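Local atomic coordinates of trehalose-6-phosphate phosphatase-related protein (Thermoplasma acidophilum, PDB entry 1U02), a protein that removes the phosphate group from trehalose 6-phosphate to give free trehalose, using magnesium as cofactor. Residues Phe5-Tyr8 with Asp9-Val13; Arg166-Arg169 with Gly170-Ala174. All coordinates share one frame; numbering follows the deposited sequence.

Interaction 1 (Phe5-Tyr8 with Asp9-Val13); sequences FLDY and DGTLV. With MG (magnesium ion), chain B; NA (sodium ion), chain C.
Tyr-8 and the residues that follow it form a tight turn around one carbonyl. Tyr-8 O accepts from Leu-12 N at 2.8 Å, in the carbonyl plane, and from Thr-11 N at 3.1 Å, which comes from above that plane, with a weak third bond from Val-13 N. Val-13 then folds back on the tyrosine: its CG2 lies over one face of the ring, 4.0 Å from the Tyr-8 centroid, while Val-13 CG1 reaches Tyr-8 CZ and OH. Leu-12 CD1 lies against Tyr-8 CD1 and, 4.1 Å away, against Leu-6 CB. With an alanine at Tyr-8, the CG2 of Val-13 would probably lose the ring face beneath it and Ser-22 O its hydroxyl partner.

The opposite character marks the metal side, where ions and water take the place of hydrocarbon. Asp-7, probably the catalytic nucleophile, as in related HAD enzymes, has CG anti to its backbone N (chi1 169°), which carries the carboxylate toward the loop. There Asp-7 OD2 binds magnesium at 2.1 Å and, through its anti lone pair, accepts from Thr-11 OG1 at 2.7 Å. Asp-9 O is a second magnesium ligand, three waters bind as well, and Asp-179 completes the site. The Asp-9 carboxylate turns elsewhere: Asp-9 OD1 holds sodium at 2.7 Å, with Ser-22 and Pro-14, and OD2 forms a salt bridge to Arg-47. Water 1 links Asp-9 N and OD2. Asp-7, Asp-9 and Thr-11 fit the DxDx(T/V) motif of HAD phosphatases, placed at a strand end.

Strand 3-7 runs between strands 40-44 and 174-178. Helices 26-38 and 212-229 cover Leu-6 and Leu-12, and helix 161-169 packs on Phe-5.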
loop_
_atom_site.group_PDB
_atom_site.type_symbol
_atom_site.label_atom_id
_atom_site.label_comp_id
_atom_site.label_asym_id
_atom_site.label_seq_id
_atom_site.Cartn_x
_atom_site.Cartn_y
_atom_site.Cartn_z
ATOM N N PHE A 5 0.319 -9.690 -8.067
ATOM C CA PHE A 5 0.383 -8.823 -6.899
ATOM C C PHE A 5 0.335 -7.391 -7.407
ATOM O O PHE A 5 1.211 -6.961 -8.156
ATOM C CB PHE A 5 1.691 -9.073 -6.152
ATOM C CG PHE A 5 1.814 -10.462 -5.590
ATOM C CD1 PHE A 5 1.354 -10.748 -4.306
ATOM C CD2 PHE A 5 2.391 -11.488 -6.344
ATOM C CE1 PHE A 5 1.466 -12.034 -3.768
ATOM C CE2 PHE A 5 2.510 -12.784 -5.821
ATOM C CZ PHE A 5 2.046 -13.056 -4.526
ATOM N N LEU A 6 -0.686 -6.650 -6.996
ATOM C CA LEU A 6 -0.848 -5.276 -7.452
ATOM C C LEU A 6 -0.885 -4.253 -6.328
ATOM O O LEU A 6 -1.667 -4.389 -5.390
ATOM C CB LEU A 6 -2.151 -5.148 -8.250
ATOM C CG LEU A 6 -2.379 -6.122 -9.405
ATOM C CD1 LEU A 6 -3.844 -6.086 -9.846
ATOM C CD2 LEU A 6 -1.448 -5.762 -10.549
ATOM N N ASP A 7 -0.041 -3.232 -6.433
ATOM C CA ASP A 7 -0.037 -2.145 -5.462
ATOM C C ASP A 7 -1.329 -1.391 -5.777
ATOM O O ASP A 7 -1.865 -1.516 -6.879
ATOM C CB ASP A 7 1.177 -1.235 -5.698
ATOM C CG ASP A 7 1.106 0.060 -4.904
ATOM O OD1 ASP A 7 0.964 0.006 -3.668
ATOM O OD2 ASP A 7 1.202 1.138 -5.521
ATOM N N TYR A 8 -1.831 -0.609 -4.829
ATOM C CA TYR A 8 -3.071 0.130 -5.050
ATOM C C TYR A 8 -2.842 1.598 -5.432
ATOM O O TYR A 8 -3.029 1.986 -6.590
ATOM C CB TYR A 8 -3.957 0.056 -3.793
ATOM C CG TYR A 8 -5.369 0.547 -4.000
ATOM C CD1 TYR A 8 -6.266 -0.166 -4.801
ATOM C CD2 TYR A 8 -5.809 1.734 -3.419
ATOM C CE1 TYR A 8 -7.565 0.292 -5.021
ATOM C CE2 TYR A 8 -7.116 2.206 -3.633
ATOM C CZ TYR A 8 -7.984 1.478 -4.436
ATOM O OH TYR A 8 -9.265 1.934 -4.664
ATOM N N ASP A 9 -2.438 2.414 -4.459
ATOM C CA ASP A 9 -2.212 3.833 -4.721
ATOM C C ASP A 9 -1.093 4.104 -5.715
ATOM O O ASP A 9 0.032 3.627 -5.554
ATOM C CB ASP A 9 -1.936 4.566 -3.415
ATOM C CG ASP A 9 -3.095 4.463 -2.454
ATOM O OD1 ASP A 9 -4.184 4.985 -2.783
ATOM O OD2 ASP A 9 -2.921 3.848 -1.387
ATOM N N GLY A 10 -1.423 4.878 -6.743
ATOM C CA GLY A 10 -0.455 5.218 -7.767
ATOM C C GLY A 10 -0.248 4.109 -8.779
ATOM O O GLY A 10 0.497 4.281 -9.746
ATOM N N THR A 11 -0.902 2.971 -8.562
ATOM C CA THR A 11 -0.777 1.832 -9.463
ATOM C C THR A 11 -2.112 1.503 -10.136
ATOM O O THR A 11 -2.189 1.421 -11.364
ATOM C CB THR A 11 -0.233 0.604 -8.702
ATOM O OG1 THR A 11 1.077 0.911 -8.201
ATOM C CG2 THR A 11 -0.145 -0.610 -9.624
ATOM N N LEU A 12 -3.158 1.321 -9.336
ATOM C CA LEU A 12 -4.487 1.032 -9.868
ATOM C C LEU A 12 -5.349 2.293 -9.840
ATOM O O LEU A 12 -6.304 2.428 -10.604
ATOM C CB LEU A 12 -5.166 -0.079 -9.058
ATOM C CG LEU A 12 -4.431 -1.427 -9.042
ATOM C CD1 LEU A 12 -5.238 -2.450 -8.244
ATOM C CD2 LEU A 12 -4.221 -1.917 -10.474
ATOM N N VAL A 13 -5.015 3.206 -8.937
ATOM C CA VAL A 13 -5.726 4.475 -8.816
ATOM C C VAL A 13 -4.647 5.548 -8.748
ATOM O O VAL A 13 -3.502 5.262 -8.397
ATOM C CB VAL A 13 -6.597 4.540 -7.529
ATOM C CG1 VAL A 13 -7.696 3.492 -7.593
ATOM C CG2 VAL A 13 -5.730 4.328 -6.293
HETATM MG MG MG B . 1.786 2.970 -4.714
HETATM NA NA NA C . -4.638 7.335 -3.940
HETATM O O HOH W 1 -1.535 1.367 -1.862
HETATM O O HOH W 2 0.802 2.753 -2.884
HETATM O O HOH W 3 2.307 4.889 -4.258
HETATM O O HOH W 4 3.408 2.059 -3.706
HETATM O O HOH W 5 -3.392 9.310 -2.964
#

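Interaction 2 (Arg166-Arg169 with Gly170-Ala174); sequences RSVR and GERPA
Three arginines fasten the end of helix 161-169 to the turn that follows it, each by gripping backbone carbonyls. Arg-166 sets out with CG anti to its backbone N (chi1 -174°), then bends at chi2 and chi3, which brings the guanidinium round to Gly-170 O. Arg-166 NH2 donates to Gly-170 O at 2.7 Å with the acceptor in the guanidinium plane, and NE adds a weak bond. Glu-171 approaches the same group over a face: Glu-171 OE2 stands 3.2 Å from Arg-166 NH2, a salt bridge of charges alone, with the two flat groups only 15° apart.

Arg-169 places CG between its backbone N and carbonyl carbon (chi1 61°), and the bend at chi3 turns the guanidinium side-on to Arg-172 O. Arg-169 NE, 3.1 Å from Arg-172 O, lies nearly in line with that carbonyl, whereas Arg-169 NH2, at 2.9 Å, comes from above its plane. Ala-174 CB rests 3.8 Å from Arg-169 NE. Arg-169 NH2 also forms a salt bridge with Asp-192, and NH1 a hydrogen bond with Asn-190.

Arg-172 reaches back in the other direction. Arg-172 NH2 donates to Val-168 O at 2.9 Å, from above the carbonyl plane, and NE makes a weak bond to Arg-169 O.

The backbone closes the helix with Gly-170 N to Arg-166 O at 2.7 Å, and Arg-172 N bonds to Arg-169 O. Gly-170, at positive phi, ends the helix and occupies the first corner of a type II' beta turn from Arg-169 to Arg-172, a tight link from helix 161-169 into strand 174-178 of the Rossmann-like HAD core.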
loop_
_atom_site.group_PDB
_atom_site.type_symbol
_atom_site.label_atom_id
_atom_site.label_comp_id
_atom_site.label_asym_id
_atom_site.label_seq_id
_atom_site.Cartn_x
_atom_site.Cartn_y
_atom_site.Cartn_z
ATOM N N ARG A 166 7.221 -12.364 -1.414
ATOM C CA ARG A 166 8.094 -13.530 -1.537
ATOM C C ARG A 166 7.529 -14.708 -0.742
ATOM O O ARG A 166 7.464 -15.838 -1.228
ATOM C CB ARG A 166 9.484 -13.183 -1.005
ATOM C CG ARG A 166 10.540 -14.254 -1.212
ATOM C CD ARG A 166 11.320 -14.031 -2.502
ATOM N NE ARG A 166 10.968 -14.987 -3.546
ATOM C CZ ARG A 166 11.610 -15.095 -4.708
ATOM N NH1 ARG A 166 12.640 -14.304 -4.980
ATOM N NH2 ARG A 166 11.227 -16.002 -5.595
ATOM N N SER A 167 7.112 -14.423 0.488
ATOM C CA SER A 167 6.562 -15.433 1.382
ATOM C C SER A 167 5.339 -16.139 0.798
ATOM O O SER A 167 5.139 -17.333 1.015
ATOM C CB SER A 167 6.203 -14.787 2.722
ATOM O OG SER A 167 5.590 -15.719 3.587
ATOM N N VAL A 168 4.523 -15.402 0.055
ATOM C CA VAL A 168 3.329 -15.978 -0.552
ATOM C C VAL A 168 3.607 -16.786 -1.822
ATOM O O VAL A 168 3.158 -17.925 -1.950
ATOM C CB VAL A 168 2.304 -14.882 -0.904
ATOM C CG1 VAL A 168 1.177 -15.473 -1.735
ATOM C CG2 VAL A 168 1.754 -14.260 0.369
ATOM N N ARG A 169 4.344 -16.191 -2.753
ATOM C CA ARG A 169 4.645 -16.834 -4.030
ATOM C C ARG A 169 5.768 -17.859 -4.000
ATOM O O ARG A 169 5.766 -18.802 -4.790
ATOM C CB ARG A 169 4.985 -15.776 -5.084
ATOM C CG ARG A 169 6.195 -14.924 -4.740
ATOM C CD ARG A 169 6.608 -14.050 -5.917
ATOM N NE ARG A 169 7.101 -14.856 -7.031
ATOM C CZ ARG A 169 8.372 -14.899 -7.422
ATOM N NH1 ARG A 169 9.293 -14.176 -6.795
ATOM N NH2 ARG A 169 8.726 -15.674 -8.439
ATOM N N GLY A 170 6.727 -17.682 -3.099
ATOM C CA GLY A 170 7.841 -18.612 -3.054
ATOM C C GLY A 170 8.590 -18.460 -4.366
ATOM O O GLY A 170 9.094 -17.381 -4.667
ATOM N N GLU A 171 8.653 -19.527 -5.156
ATOM C CA GLU A 171 9.337 -19.476 -6.447
ATOM C C GLU A 171 8.341 -19.485 -7.602
ATOM O O GLU A 171 8.733 -19.403 -8.764
ATOM C CB GLU A 171 10.291 -20.668 -6.597
ATOM C CG GLU A 171 11.414 -20.712 -5.573
ATOM C CD GLU A 171 12.300 -19.484 -5.626
ATOM O OE1 GLU A 171 12.843 -19.187 -6.712
ATOM O OE2 GLU A 171 12.455 -18.815 -4.579
ATOM N N ARG A 172 7.054 -19.586 -7.277
ATOM C CA ARG A 172 6.001 -19.622 -8.290
ATOM C C ARG A 172 5.993 -18.401 -9.201
ATOM O O ARG A 172 6.354 -17.298 -8.791
ATOM C CB ARG A 172 4.626 -19.760 -7.629
ATOM C CG ARG A 172 4.415 -21.063 -6.878
ATOM C CD ARG A 172 2.984 -21.182 -6.378
ATOM N NE ARG A 172 2.669 -20.185 -5.362
ATOM C CZ ARG A 172 1.463 -20.011 -4.828
ATOM N NH1 ARG A 172 0.446 -20.770 -5.218
ATOM N NH2 ARG A 172 1.274 -19.086 -3.898
ATOM N N PRO A 173 5.586 -18.591 -10.465
ATOM C CA PRO A 173 5.530 -17.490 -11.432
ATOM C C PRO A 173 4.548 -16.418 -10.972
ATOM O O PRO A 173 3.465 -16.728 -10.473
ATOM C CB PRO A 173 5.065 -18.180 -12.709
ATOM C CG PRO A 173 5.672 -19.548 -12.581
ATOM C CD PRO A 173 5.369 -19.886 -11.134
ATOM N N ALA A 174 4.915 -15.155 -11.141
ATOM C CA ALA A 174 4.024 -14.089 -10.719
ATOM C C ALA A 174 4.277 -12.767 -11.419
ATOM O O ALA A 174 5.322 -12.551 -12.039
ATOM C CB ALA A 174 4.132 -13.892 -9.207
#

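Overall arrangement
The two interactions stand about 19 Å apart between centres, yet they meet through Phe-5. Val-168 CG1 lies 3.8 Å from Phe-5 CZ, and Ala-174 CB 3.9 Å from Phe-5 CE2, while Phe-5 CE2 also lies 4.0 Å from Arg-169 CB. Strand 3-7 thus presents Phe-5, along with Leu-3, to the helix-to-strand link of interaction 2 and, two residues after Phe-5, Asp-7 to the magnesium ion. Interaction 1 belongs to the active site; interaction 2 is remote from the metal and substrate sites. Helix 161-169 nevertheless spans both regions, since Lys-161 at its start forms a salt bridge with Asp-7, and strand 174-178 leads from Ala-174 toward the third protein residue on the magnesium, Asp-179.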